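NIF3-related protein (PDB 2GX8) is of unknown biochemical function but binds zinc ions at a two-metal site and carries an additional domain thought to be regulatory. Local coordinates at residues Ile35-Ser40 with Asp376-Asn381; Leu60-Arg65 with Asp120-Ala125; Glu229-Ala234 with Leu260-Glu265; Leu303-Arg308 with Gly349-Asp354. All blocks are in the same frame, centred on the assembly; numbering follows the deposited sequence.

Interaction 1: residues Ile35-Ser40 with Asp376-Asn381; sequences ISLFES and DAKKLN
L37 meets K378 along its aliphatic chain and L380 at a methyl end. The leucine side chain leaves helix 31-38 toward the 376-381 segment. CD2 packs on the outer part of the lysine, with K378 CD 3.8 Å and K378 NZ 3.6 Å from L37 CD2. The two chains pass at a slant. K378 can lie there because its chain is fully stretched beyond CG, with chi2 to chi4 all near 180°, so a run of methylenes is laid past the leucine. The approach of NZ to a methyl is a plain van der Waals touch. L37 CD1 touches K378 CD as well, at 4.1 Å, and meets L380 CD1 tip to tip at 4.0 Å.

These partners sit where helix 362-377 stops. K379, with positive phi, is the C-prime residue of a Schellman motif. The turn leaves the flanking K378 and L380 both with CB directed at L37. Within 35-40, S40 OG donates to L37 O at 2.7 Å, from above the carbonyl plane. Nearby, F38 touches V367 and S40 touches K374, so helix 362-377 is met at further points. L380 also packs on K27 and P29 near the modelled N-terminus.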
loop_
_atom_site.group_PDB
_atom_site.type_symbol
_atom_site.label_atom_id
_atom_site.label_comp_id
_atom_site.label_asym_id
_atom_site.label_seq_id
_atom_site.Cartn_x
_atom_site.Cartn_y
_atom_site.Cartn_z
ATOM N N ILE C 35 -19.084 -17.911 -28.712
ATOM C CA ILE C 35 -18.272 -16.965 -27.961
ATOM C C ILE C 35 -17.095 -16.481 -28.790
ATOM O O ILE C 35 -16.794 -15.293 -28.802
ATOM C CB ILE C 35 -17.841 -17.596 -26.613
ATOM C CG1 ILE C 35 -19.066 -17.689 -25.713
ATOM C CG2 ILE C 35 -16.732 -16.828 -25.939
ATOM C CD1 ILE C 35 -19.837 -16.397 -25.631
ATOM N N SER C 36 -16.472 -17.392 -29.529
ATOM C CA SER C 36 -15.344 -17.037 -30.374
ATOM C C SER C 36 -15.768 -16.067 -31.486
ATOM O O SER C 36 -14.977 -15.236 -31.912
ATOM C CB SER C 36 -14.694 -18.280 -30.963
ATOM O OG SER C 36 -13.422 -17.963 -31.460
ATOM N N LEU C 37 -17.016 -16.169 -31.934
ATOM C CA LEU C 37 -17.555 -15.257 -32.949
ATOM C C LEU C 37 -18.017 -13.936 -32.351
ATOM O O LEU C 37 -18.113 -12.935 -33.061
ATOM C CB LEU C 37 -18.712 -15.893 -33.718
ATOM C CG LEU C 37 -18.351 -16.979 -34.742
ATOM C CD1 LEU C 37 -19.605 -17.558 -35.376
ATOM C CD2 LEU C 37 -17.432 -16.415 -35.829
ATOM N N PHE C 38 -18.333 -13.935 -31.056
ATOM C CA PHE C 38 -18.748 -12.720 -30.365
ATOM C C PHE C 38 -17.526 -11.866 -30.121
ATOM O O PHE C 38 -17.563 -10.640 -30.273
ATOM C CB PHE C 38 -19.411 -13.037 -29.009
ATOM C CG PHE C 38 -19.664 -11.814 -28.155
ATOM C CD1 PHE C 38 -18.825 -11.504 -27.081
ATOM C CD2 PHE C 38 -20.712 -10.947 -28.447
ATOM C CE1 PHE C 38 -19.036 -10.357 -26.299
ATOM C CE2 PHE C 38 -20.938 -9.806 -27.674
ATOM C CZ PHE C 38 -20.096 -9.503 -26.601
ATOM N N GLU C 39 -16.446 -12.530 -29.727
ATOM C CA GLU C 39 -15.195 -11.859 -29.413
ATOM C C GLU C 39 -14.488 -11.285 -30.637
ATOM O O GLU C 39 -13.578 -10.477 -30.490
ATOM C CB GLU C 39 -14.281 -12.775 -28.594
ATOM C CG GLU C 39 -14.818 -12.990 -27.186
ATOM C CD GLU C 39 -14.070 -14.020 -26.360
ATOM O OE1 GLU C 39 -14.577 -14.344 -25.261
ATOM O OE2 GLU C 39 -13.006 -14.534 -26.795
ATOM N N SER C 40 -14.915 -11.683 -31.831
ATOM C CA SER C 40 -14.352 -11.113 -33.046
ATOM C C SER C 40 -14.817 -9.653 -33.144
ATOM O O SER C 40 -14.103 -8.784 -33.662
ATOM C CB SER C 40 -14.797 -11.904 -34.280
ATOM O OG SER C 40 -16.196 -11.785 -34.507
ATOM N N ASP C 376 -25.168 -16.511 -38.903
ATOM C CA ASP C 376 -25.859 -16.830 -40.157
ATOM C C ASP C 376 -24.850 -16.907 -41.294
ATOM O O ASP C 376 -24.986 -17.738 -42.200
ATOM C CB ASP C 376 -26.989 -15.841 -40.463
ATOM C CG ASP C 376 -28.104 -15.894 -39.425
ATOM O OD1 ASP C 376 -28.049 -16.778 -38.539
ATOM O OD2 ASP C 376 -29.021 -15.042 -39.469
ATOM N N ALA C 377 -23.827 -16.056 -41.218
ATOM C CA ALA C 377 -22.745 -16.046 -42.200
ATOM C C ALA C 377 -21.944 -17.358 -42.137
ATOM O O ALA C 377 -21.320 -17.768 -43.121
ATOM C CB ALA C 377 -21.826 -14.831 -41.985
ATOM N N LYS C 378 -21.987 -18.027 -40.985
ATOM C CA LYS C 378 -21.253 -19.280 -40.807
ATOM C C LYS C 378 -22.112 -20.541 -40.690
ATOM O O LYS C 378 -21.703 -21.516 -40.067
ATOM C CB LYS C 378 -20.208 -19.153 -39.692
ATOM C CG LYS C 378 -19.068 -18.257 -40.130
ATOM C CD LYS C 378 -17.946 -18.127 -39.132
ATOM C CE LYS C 378 -16.847 -17.279 -39.765
ATOM N NZ LYS C 378 -15.687 -17.064 -38.870
ATOM N N LYS C 379 -23.296 -20.494 -41.300
ATOM C CA LYS C 379 -24.221 -21.634 -41.414
ATOM C C LYS C 379 -24.677 -22.276 -40.110
ATOM O O LYS C 379 -25.277 -23.355 -40.143
ATOM C CB LYS C 379 -23.614 -22.757 -42.288
ATOM C CG LYS C 379 -22.974 -22.395 -43.658
ATOM C CD LYS C 379 -23.938 -21.937 -44.774
ATOM C CE LYS C 379 -24.226 -20.423 -44.758
ATOM N NZ LYS C 379 -25.003 -19.967 -45.957
ATOM N N LEU C 380 -24.395 -21.624 -38.982
ATOM C CA LEU C 380 -24.717 -22.147 -37.649
ATOM C C LEU C 380 -26.185 -22.106 -37.305
ATOM O O LEU C 380 -26.882 -21.127 -37.572
ATOM C CB LEU C 380 -23.917 -21.425 -36.565
ATOM C CG LEU C 380 -22.422 -21.704 -36.618
ATOM C CD1 LEU C 380 -21.711 -20.983 -35.499
ATOM C CD2 LEU C 380 -22.179 -23.208 -36.537
ATOM N N ASN C 381 -26.643 -23.179 -36.687
ATOM C CA ASN C 381 -28.035 -23.320 -36.338
ATOM C C ASN C 381 -28.286 -22.827 -34.908
ATOM O O ASN C 381 -28.484 -23.628 -33.987
ATOM C CB ASN C 381 -28.448 -24.783 -36.521
ATOM C CG ASN C 381 -29.942 -24.995 -36.396
ATOM O OD1 ASN C 381 -30.684 -24.084 -36.039
ATOM N ND2 ASN C 381 -30.392 -26.211 -36.698
#

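Interaction 2: residues Leu60-Arg65 with Asp120-Ala125; sequences LNKPVR and DIAIYA
L60 and A122 form the apolar part of the contact. L60 CD2 lies 4.2 Å from A122 CB. L60 belongs to the loop between strands 54-56 and 66-70, and A122 opens strand 122-125. Their CA atoms are 6.9 Å apart. L55 of strand 54-56 touches both residues, and I35 of helix 31-38 also packs on L60. The pair therefore belongs to the buried layer between helix 31-38 and the five-stranded mixed sheet that holds strands 54-56, 122-125 and 88-91.

K62 supplies the remaining touches, all of them van der Waals. K62 CE comes within 3.7 Å of D120 O, and K62 NZ approaches A122 CB at the same distance, 3.7 Å. The first torsion puts CG between the backbone N and the carbonyl carbon (chi1 63°). The chain then runs out nearly straight and bends only at its last torsion (chi4 -44°), which turns the ammonium group in beside the alanine methyl.

The hydrogen bonds of K62 NZ go to backbone carbonyls beyond the two segments, N87 O and A59 O. Next to the contact, D120 is the C-prime residue of the Schellman motif that ends helix 108-118. Its OD1 forms a salt bridge with K118 of the second subunit, so the carboxylate serves the assembly and not K62.

The lysine thus ties its own loop to the residue just ahead of strand 88-91 through main-chain oxygens. Its charge is probably met by carbonyl dipoles, while the A122 methyl lies beside it.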
loop_
_atom_site.group_PDB
_atom_site.type_symbol
_atom_site.label_atom_id
_atom_site.label_comp_id
_atom_site.label_asym_id
_atom_site.label_seq_id
_atom_site.Cartn_x
_atom_site.Cartn_y
_atom_site.Cartn_z
ATOM N N LEU C 60 -18.792 -23.971 -21.791
ATOM C CA LEU C 60 -19.230 -23.675 -23.162
ATOM C C LEU C 60 -19.080 -24.865 -24.106
ATOM O O LEU C 60 -19.498 -24.796 -25.263
ATOM C CB LEU C 60 -18.462 -22.476 -23.723
ATOM C CG LEU C 60 -18.601 -21.167 -22.965
ATOM C CD1 LEU C 60 -17.465 -20.256 -23.341
ATOM C CD2 LEU C 60 -19.973 -20.516 -23.198
ATOM N N ASN C 61 -18.486 -25.954 -23.626
ATOM C CA ASN C 61 -18.275 -27.138 -24.474
ATOM C C ASN C 61 -19.498 -28.052 -24.553
ATOM O O ASN C 61 -19.412 -29.270 -24.188
ATOM C CB ASN C 61 -17.024 -27.906 -24.028
ATOM C CG ASN C 61 -16.994 -28.179 -22.523
ATOM O OD1 ASN C 61 -17.931 -27.857 -21.788
ATOM N ND2 ASN C 61 -15.905 -28.783 -22.063
ATOM N N LYS C 62 -20.628 -27.456 -25.076
ATOM C CA LYS C 62 -21.898 -28.171 -25.096
ATOM C C LYS C 62 -22.741 -27.581 -26.236
ATOM O O LYS C 62 -22.556 -26.428 -26.565
ATOM C CB LYS C 62 -22.586 -27.980 -23.726
ATOM C CG LYS C 62 -22.948 -26.498 -23.382
ATOM C CD LYS C 62 -23.234 -26.261 -21.889
ATOM C CE LYS C 62 -24.060 -24.959 -21.625
ATOM N NZ LYS C 62 -23.626 -23.752 -22.409
ATOM N N PRO C 63 -23.630 -28.370 -26.878
ATOM C CA PRO C 63 -24.482 -27.839 -27.970
ATOM C C PRO C 63 -25.375 -26.668 -27.545
ATOM O O PRO C 63 -26.078 -26.772 -26.539
ATOM C CB PRO C 63 -25.350 -29.046 -28.357
ATOM C CG PRO C 63 -24.521 -30.215 -27.977
ATOM C CD PRO C 63 -23.842 -29.818 -26.688
ATOM N N VAL C 64 -25.348 -25.571 -28.310
ATOM C CA VAL C 64 -26.122 -24.354 -27.991
ATOM C C VAL C 64 -27.103 -24.000 -29.123
ATOM O O VAL C 64 -26.685 -23.503 -30.168
ATOM C CB VAL C 64 -25.180 -23.148 -27.719
ATOM C CG1 VAL C 64 -25.982 -21.887 -27.359
ATOM C CG2 VAL C 64 -24.177 -23.464 -26.621
ATOM N N ARG C 65 -28.397 -24.261 -28.919
ATOM C CA ARG C 65 -29.423 -23.989 -29.931
ATOM C C ARG C 65 -29.976 -22.573 -29.840
ATOM O O ARG C 65 -30.524 -22.065 -30.808
ATOM C CB ARG C 65 -30.616 -24.940 -29.779
ATOM C CG ARG C 65 -30.327 -26.437 -29.778
ATOM C CD ARG C 65 -31.617 -27.184 -29.393
ATOM N NE ARG C 65 -31.458 -28.614 -29.093
ATOM C CZ ARG C 65 -31.469 -29.583 -30.007
ATOM N NH1 ARG C 65 -31.593 -29.283 -31.297
ATOM N NH2 ARG C 65 -31.338 -30.859 -29.639
ATOM N N ASP C 120 -28.039 -25.708 -15.916
ATOM C CA ASP C 120 -26.937 -25.769 -16.895
ATOM C C ASP C 120 -26.889 -24.530 -17.805
ATOM O O ASP C 120 -26.717 -24.664 -19.022
ATOM C CB ASP C 120 -27.015 -27.049 -17.754
ATOM C CG ASP C 120 -26.860 -28.321 -16.942
ATOM O OD1 ASP C 120 -26.440 -28.210 -15.783
ATOM O OD2 ASP C 120 -27.131 -29.451 -17.468
ATOM N N ILE C 121 -27.055 -23.337 -17.220
ATOM C CA ILE C 121 -27.019 -22.103 -17.998
ATOM C C ILE C 121 -25.685 -21.400 -17.842
ATOM O O ILE C 121 -25.288 -21.099 -16.726
ATOM C CB ILE C 121 -28.122 -21.130 -17.599
ATOM C CG1 ILE C 121 -29.484 -21.742 -17.929
ATOM C CG2 ILE C 121 -27.948 -19.771 -18.339
ATOM C CD1 ILE C 121 -30.623 -20.821 -17.541
ATOM N N ALA C 122 -25.004 -21.156 -18.968
ATOM C CA ALA C 122 -23.720 -20.503 -18.970
ATOM C C ALA C 122 -23.947 -18.996 -18.948
ATOM O O ALA C 122 -24.863 -18.493 -19.589
ATOM C CB ALA C 122 -22.930 -20.910 -20.183
ATOM N N ILE C 123 -23.127 -18.292 -18.174
ATOM C CA ILE C 123 -23.230 -16.849 -18.039
ATOM C C ILE C 123 -21.891 -16.271 -18.494
ATOM O O ILE C 123 -20.836 -16.573 -17.935
ATOM C CB ILE C 123 -23.535 -16.443 -16.591
ATOM C CG1 ILE C 123 -24.858 -17.052 -16.111
ATOM C CG2 ILE C 123 -23.559 -14.891 -16.429
ATOM C CD1 ILE C 123 -26.054 -16.600 -16.919
ATOM N N TYR C 124 -21.946 -15.435 -19.527
ATOM C CA TYR C 124 -20.754 -14.835 -20.078
ATOM C C TYR C 124 -20.832 -13.318 -19.937
ATOM O O TYR C 124 -21.852 -12.708 -20.292
ATOM C CB TYR C 124 -20.616 -15.275 -21.549
ATOM C CG TYR C 124 -19.459 -14.658 -22.303
ATOM C CD1 TYR C 124 -19.607 -13.414 -22.937
ATOM C CD2 TYR C 124 -18.242 -15.310 -22.412
ATOM C CE1 TYR C 124 -18.586 -12.835 -23.637
ATOM C CE2 TYR C 124 -17.190 -14.723 -23.129
ATOM C CZ TYR C 124 -17.387 -13.487 -23.736
ATOM O OH TYR C 124 -16.392 -12.868 -24.442
ATOM N N ALA C 125 -19.782 -12.683 -19.417
ATOM C CA ALA C 125 -19.849 -11.222 -19.275
ATOM C C ALA C 125 -19.081 -10.482 -20.359
ATOM O O ALA C 125 -17.937 -10.811 -20.661
ATOM C CB ALA C 125 -19.370 -10.792 -17.926
#

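Interaction 3: residues Glu229-Ala234 with Leu260-Glu265; sequences ETIIPA and LDNKGE
I231 and L260 are the closest backbone pair, with CA atoms 9.1 Å apart, so the strands meet through side chains and not as hydrogen-bonded neighbours. I231 lies on strand 221-233. L260 ends strand 255-260, and the chain turns a corner at D261 before strand 262-268. All three strands pair antiparallel with strand 150-168.

One leucine methyl does most of the touching. L260 CD1 rests against the outer two carbons of the isoleucine, 3.9 Å from I231 CD1 and equally 3.9 Å from I231 CG1. I231 reaches this far because CG1 is opposite the backbone N (chi1 -168°) and CD1 continues the line (chi2 174°). The extended branch is thrust at the corner of the other segment. N262 comes just past the corner, and its CB is also directed toward strand 221-233, but its OD1 is only loosely near I231 CD1, at 4.4 Å.

That amide oxygen has a stronger partner. N262 OD1 accepts a hydrogen bond from V257 N of the third subunit. D261 forms a salt bridge with K162 of that subunit, and L260 packs on its Y258.

The corner therefore divides its chemistry. Toward strand 221-233 of its own chain the contact is apolar, while D261 OD2 and N262 OD1 turn to a neighbouring subunit, linking this contact to oligomer assembly.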
loop_
_atom_site.group_PDB
_atom_site.type_symbol
_atom_site.label_atom_id
_atom_site.label_comp_id
_atom_site.label_asym_id
_atom_site.label_seq_id
_atom_site.Cartn_x
_atom_site.Cartn_y
_atom_site.Cartn_z
ATOM N N GLU C 229 7.110 -4.777 -47.358
ATOM C CA GLU C 229 6.735 -4.277 -46.049
ATOM C C GLU C 229 5.263 -3.919 -46.020
ATOM O O GLU C 229 4.677 -3.538 -47.049
ATOM C CB GLU C 229 7.602 -3.109 -45.612
ATOM C CG GLU C 229 7.454 -1.875 -46.412
ATOM C CD GLU C 229 8.242 -0.731 -45.831
ATOM O OE1 GLU C 229 9.428 -0.914 -45.512
ATOM O OE2 GLU C 229 7.680 0.369 -45.702
ATOM N N THR C 230 4.662 -4.072 -44.847
ATOM C CA THR C 230 3.249 -3.781 -44.672
ATOM C C THR C 230 3.007 -3.532 -43.188
ATOM O O THR C 230 3.718 -4.079 -42.326
ATOM C CB THR C 230 2.352 -4.917 -45.208
ATOM O OG1 THR C 230 1.035 -4.416 -45.456
ATOM C CG2 THR C 230 2.281 -6.075 -44.262
ATOM N N ILE C 231 2.035 -2.679 -42.899
ATOM C CA ILE C 231 1.706 -2.316 -41.538
ATOM C C ILE C 231 0.595 -3.232 -40.967
ATOM O O ILE C 231 -0.281 -3.704 -41.692
ATOM C CB ILE C 231 1.347 -0.777 -41.476
ATOM C CG1 ILE C 231 1.264 -0.245 -40.030
ATOM C CG2 ILE C 231 0.086 -0.459 -42.292
ATOM C CD1 ILE C 231 1.074 1.271 -39.934
ATOM N N ILE C 232 0.669 -3.524 -39.674
ATOM C CA ILE C 232 -0.353 -4.330 -39.003
ATOM C C ILE C 232 -0.638 -3.870 -37.586
ATOM O O ILE C 232 0.224 -3.253 -36.952
ATOM C CB ILE C 232 0.001 -5.857 -38.873
ATOM C CG1 ILE C 232 1.272 -6.066 -38.054
ATOM C CG2 ILE C 232 0.056 -6.543 -40.211
ATOM C CD1 ILE C 232 1.477 -7.505 -37.639
ATOM N N PRO C 233 -1.874 -4.125 -37.111
ATOM C CA PRO C 233 -2.184 -3.931 -35.703
ATOM C C PRO C 233 -1.673 -5.171 -34.978
ATOM O O PRO C 233 -1.825 -6.280 -35.494
ATOM C CB PRO C 233 -3.723 -3.863 -35.668
ATOM C CG PRO C 233 -4.201 -4.482 -36.922
ATOM C CD PRO C 233 -3.048 -4.551 -37.900
ATOM N N ALA C 234 -1.067 -4.987 -33.811
ATOM C CA ALA C 234 -0.525 -6.090 -33.023
ATOM C C ALA C 234 -1.441 -7.330 -32.877
ATOM O O ALA C 234 -0.962 -8.461 -32.897
ATOM C CB ALA C 234 -0.083 -5.578 -31.654
ATOM N N LEU C 260 6.317 0.358 -34.144
ATOM C CA LEU C 260 6.257 1.698 -34.717
ATOM C C LEU C 260 5.643 2.615 -33.685
ATOM O O LEU C 260 5.076 2.132 -32.708
ATOM C CB LEU C 260 5.365 1.705 -35.966
ATOM C CG LEU C 260 5.655 0.837 -37.188
ATOM C CD1 LEU C 260 4.477 0.867 -38.101
ATOM C CD2 LEU C 260 6.891 1.275 -37.916
ATOM N N ASP C 261 5.761 3.924 -33.891
ATOM C CA ASP C 261 5.117 4.892 -33.010
ATOM C C ASP C 261 3.680 5.176 -33.449
ATOM O O ASP C 261 2.875 5.749 -32.691
ATOM C CB ASP C 261 5.910 6.192 -32.961
ATOM C CG ASP C 261 7.035 6.137 -31.975
ATOM O OD1 ASP C 261 7.114 5.152 -31.212
ATOM O OD2 ASP C 261 7.821 7.099 -31.939
ATOM N N ASN C 262 3.375 4.799 -34.685
ATOM C CA ASN C 262 2.047 4.960 -35.244
ATOM C C ASN C 262 1.069 4.181 -34.390
ATOM O O ASN C 262 1.362 3.043 -33.983
ATOM C CB ASN C 262 2.025 4.385 -36.666
ATOM C CG ASN C 262 3.020 5.049 -37.580
ATOM O OD1 ASN C 262 3.735 4.382 -38.299
ATOM N ND2 ASN C 262 3.073 6.385 -37.549
ATOM N N LYS C 263 -0.084 4.782 -34.098
ATOM C CA LYS C 263 -1.132 4.064 -33.337
ATOM C C LYS C 263 -2.309 3.723 -34.247
ATOM O O LYS C 263 -2.486 4.352 -35.298
ATOM C CB LYS C 263 -1.598 4.841 -32.095
ATOM C CG LYS C 263 -0.550 4.957 -30.980
ATOM C CD LYS C 263 -0.110 3.584 -30.480
ATOM C CE LYS C 263 1.244 3.678 -29.767
ATOM N NZ LYS C 263 1.851 2.334 -29.572
ATOM N N GLY C 264 -3.082 2.704 -33.861
ATOM C CA GLY C 264 -4.279 2.302 -34.618
ATOM C C GLY C 264 -5.402 3.300 -34.362
ATOM O O GLY C 264 -5.170 4.364 -33.767
ATOM N N GLU C 265 -6.619 2.990 -34.799
ATOM C CA GLU C 265 -7.698 3.922 -34.532
ATOM C C GLU C 265 -7.910 3.955 -33.013
ATOM O O GLU C 265 -7.880 2.906 -32.354
ATOM C CB GLU C 265 -8.984 3.607 -35.331
ATOM C CG GLU C 265 -9.839 2.387 -34.892
ATOM C CD GLU C 265 -11.124 2.206 -35.747
ATOM O OE1 GLU C 265 -11.076 2.501 -36.964
ATOM O OE2 GLU C 265 -12.180 1.755 -35.219
#

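Interaction 4: residues Leu303-Arg308 with Gly349-Asp354; sequences LDDKVR and GLNIVD
D305 OD2 accepts a hydrogen bond of 2.6 Å from water 1, which also donates to N351 OD1 at 3.0 Å. The water is the polar bridge between the two segments. It joins a carboxylate in the loop ahead of strand 306-313 to the amide of a buried asparagine on strand 351-354. Because it donates to both oxygens, it is consistent with the amide oxygen being turned to the water, a modest constraint on the rotation of the group.

The amide nitrogen faces less polar neighbours. N351 ND2 is 4.0 Å from D305 CB and 3.8 Å from V307 CG1. Both are van der Waals contacts, and V307 touches through one methyl branch. With CB of N351 pointed at 303-308 and CG beside the backbone N (chi1 -64°), ND2 is carried to these two carbons.

The backbones are not direct neighbours, as V307 CA and N351 CA are 8.6 Å apart. Strand 331-335 lies between them in the sheet and is parallel to both. Its V331 packs on V307 and on N351. Helix 281-292 adds F284 against V307 and L281 against N351.

G349, with positive phi, is the C-prime residue of the Schellman motif that ends helix 339-348, just before strand 351-354 begins. Strand 306-313, helix 321-326, strand 331-335, helix 339-348 and strand 351-354 follow in order. This succession of beta-alpha-beta units is typical of an alpha/beta domain; the three strands are parallel within a larger mixed sheet.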
loop_
_atom_site.group_PDB
_atom_site.type_symbol
_atom_site.label_atom_id
_atom_site.label_comp_id
_atom_site.label_asym_id
_atom_site.label_seq_id
_atom_site.Cartn_x
_atom_site.Cartn_y
_atom_site.Cartn_z
ATOM N N LEU C 303 -32.569 25.175 -18.632
ATOM C CA LEU C 303 -33.330 24.555 -19.740
ATOM C C LEU C 303 -33.475 25.368 -21.018
ATOM O O LEU C 303 -33.910 24.844 -22.045
ATOM C CB LEU C 303 -34.727 24.149 -19.265
ATOM C CG LEU C 303 -34.772 23.371 -17.952
ATOM C CD1 LEU C 303 -36.207 22.941 -17.651
ATOM C CD2 LEU C 303 -33.876 22.163 -18.002
ATOM N N ASP C 304 -33.123 26.642 -20.966
ATOM C CA ASP C 304 -33.249 27.486 -22.158
ATOM C C ASP C 304 -31.935 27.775 -22.894
ATOM O O ASP C 304 -31.917 28.481 -23.898
ATOM C CB ASP C 304 -34.113 28.742 -21.921
ATOM C CG ASP C 304 -33.867 29.405 -20.572
ATOM O OD1 ASP C 304 -33.839 28.694 -19.532
ATOM O OD2 ASP C 304 -33.764 30.662 -20.551
ATOM N N ASP C 305 -30.854 27.158 -22.414
ATOM C CA ASP C 305 -29.539 27.292 -23.035
ATOM C C ASP C 305 -29.527 26.525 -24.337
ATOM O O ASP C 305 -30.202 25.514 -24.473
ATOM C CB ASP C 305 -28.422 26.782 -22.105
ATOM C CG ASP C 305 -28.060 27.792 -21.004
ATOM O OD1 ASP C 305 -28.592 28.936 -21.016
ATOM O OD2 ASP C 305 -27.226 27.450 -20.138
ATOM N N LYS C 306 -28.776 27.019 -25.302
ATOM C CA LYS C 306 -28.693 26.351 -26.584
ATOM C C LYS C 306 -27.715 25.162 -26.576
ATOM O O LYS C 306 -26.623 25.239 -25.997
ATOM C CB LYS C 306 -28.306 27.366 -27.647
ATOM C CG LYS C 306 -29.367 28.457 -27.903
ATOM C CD LYS C 306 -30.652 27.807 -28.365
ATOM C CE LYS C 306 -31.630 28.789 -28.945
ATOM N NZ LYS C 306 -32.849 28.057 -29.397
ATOM N N VAL C 307 -28.122 24.044 -27.170
ATOM C CA VAL C 307 -27.215 22.920 -27.278
ATOM C C VAL C 307 -27.116 22.443 -28.716
ATOM O O VAL C 307 -28.129 22.291 -29.411
ATOM C CB VAL C 307 -27.548 21.726 -26.360
ATOM C CG1 VAL C 307 -27.559 22.141 -24.878
ATOM C CG2 VAL C 307 -28.850 21.049 -26.744
ATOM N N ARG C 308 -25.874 22.195 -29.136
ATOM C CA ARG C 308 -25.582 21.735 -30.485
ATOM C C ARG C 308 -24.699 20.475 -30.461
ATOM O O ARG C 308 -25.049 19.469 -31.088
ATOM C CB ARG C 308 -24.941 22.858 -31.299
ATOM C CG ARG C 308 -24.406 22.430 -32.663
ATOM C CD ARG C 308 -25.487 22.196 -33.720
ATOM N NE ARG C 308 -24.876 22.196 -35.055
ATOM C CZ ARG C 308 -25.500 21.844 -36.175
ATOM N NH1 ARG C 308 -26.769 21.441 -36.134
ATOM N NH2 ARG C 308 -24.852 21.878 -37.334
ATOM N N GLY C 349 -19.528 24.642 -16.776
ATOM C CA GLY C 349 -20.429 25.217 -17.774
ATOM C C GLY C 349 -20.980 24.098 -18.661
ATOM O O GLY C 349 -21.336 24.334 -19.805
ATOM N N LEU C 350 -21.051 22.870 -18.124
ATOM C CA LEU C 350 -21.545 21.711 -18.862
ATOM C C LEU C 350 -22.964 21.297 -18.457
ATOM O O LEU C 350 -23.240 21.042 -17.274
ATOM C CB LEU C 350 -20.605 20.514 -18.638
ATOM C CG LEU C 350 -20.940 19.203 -19.339
ATOM C CD1 LEU C 350 -20.698 19.303 -20.834
ATOM C CD2 LEU C 350 -20.086 18.088 -18.745
ATOM N N ASN C 351 -23.863 21.204 -19.431
ATOM C CA ASN C 351 -25.200 20.748 -19.161
ATOM C C ASN C 351 -25.196 19.233 -19.125
ATOM O O ASN C 351 -24.296 18.603 -19.675
ATOM C CB ASN C 351 -26.131 21.235 -20.239
ATOM C CG ASN C 351 -26.239 22.731 -20.261
ATOM O OD1 ASN C 351 -25.981 23.407 -19.256
ATOM N ND2 ASN C 351 -26.646 23.259 -21.385
ATOM N N ILE C 352 -26.198 18.655 -18.476
ATOM C CA ILE C 352 -26.263 17.224 -18.343
ATOM C C ILE C 352 -27.683 16.767 -18.447
ATOM O O ILE C 352 -28.579 17.437 -17.974
ATOM C CB ILE C 352 -25.732 16.760 -16.951
ATOM C CG1 ILE C 352 -24.390 17.442 -16.647
ATOM C CG2 ILE C 352 -25.686 15.226 -16.836
ATOM C CD1 ILE C 352 -23.341 16.534 -16.240
ATOM N N VAL C 353 -27.888 15.650 -19.127
ATOM C CA VAL C 353 -29.172 14.988 -19.101
ATOM C C VAL C 353 -28.847 13.561 -18.638
ATOM O O VAL C 353 -28.009 12.932 -19.217
ATOM C CB VAL C 353 -29.837 14.924 -20.450
ATOM C CG1 VAL C 353 -31.111 14.162 -20.301
ATOM C CG2 VAL C 353 -30.128 16.388 -21.005
ATOM N N ASP C 354 -29.524 13.078 -17.606
ATOM C CA ASP C 354 -29.286 11.750 -17.026
ATOM C C ASP C 354 -30.560 10.969 -17.262
ATOM O O ASP C 354 -31.516 11.083 -16.506
ATOM C CB ASP C 354 -29.009 11.866 -15.521
ATOM C CG ASP C 354 -28.704 10.539 -14.849
ATOM O OD1 ASP C 354 -28.898 9.466 -15.454
ATOM O OD2 ASP C 354 -28.226 10.552 -13.683
HETATM O O HOH W 1 -26.905 25.964 -18.061
#

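Overall arrangement
Interactions 1 and 2 touch where helix 31-38 packs on the five-stranded sheet, with centres 14 Å apart. Y124 joins them: its OH lies 2.5 Å from E39 OE1, a probable hydrogen bond, and I35 also packs on Y124. Interactions 3 and 4 reach a second, branched sheet, with centres 39 Å apart. Interaction 1 closes a chain loop containing the other three. The centres of interactions 1 and 4 are about 42 Å apart, on opposite sides of the chain's centre. The zinc ligands flank these elements in sequence: H92 and H93 follow strand 88-91, D131 lies on helix 128-132 after strand 122-125, and H357 and E360 lie between strand 351-354 and helix 362-377.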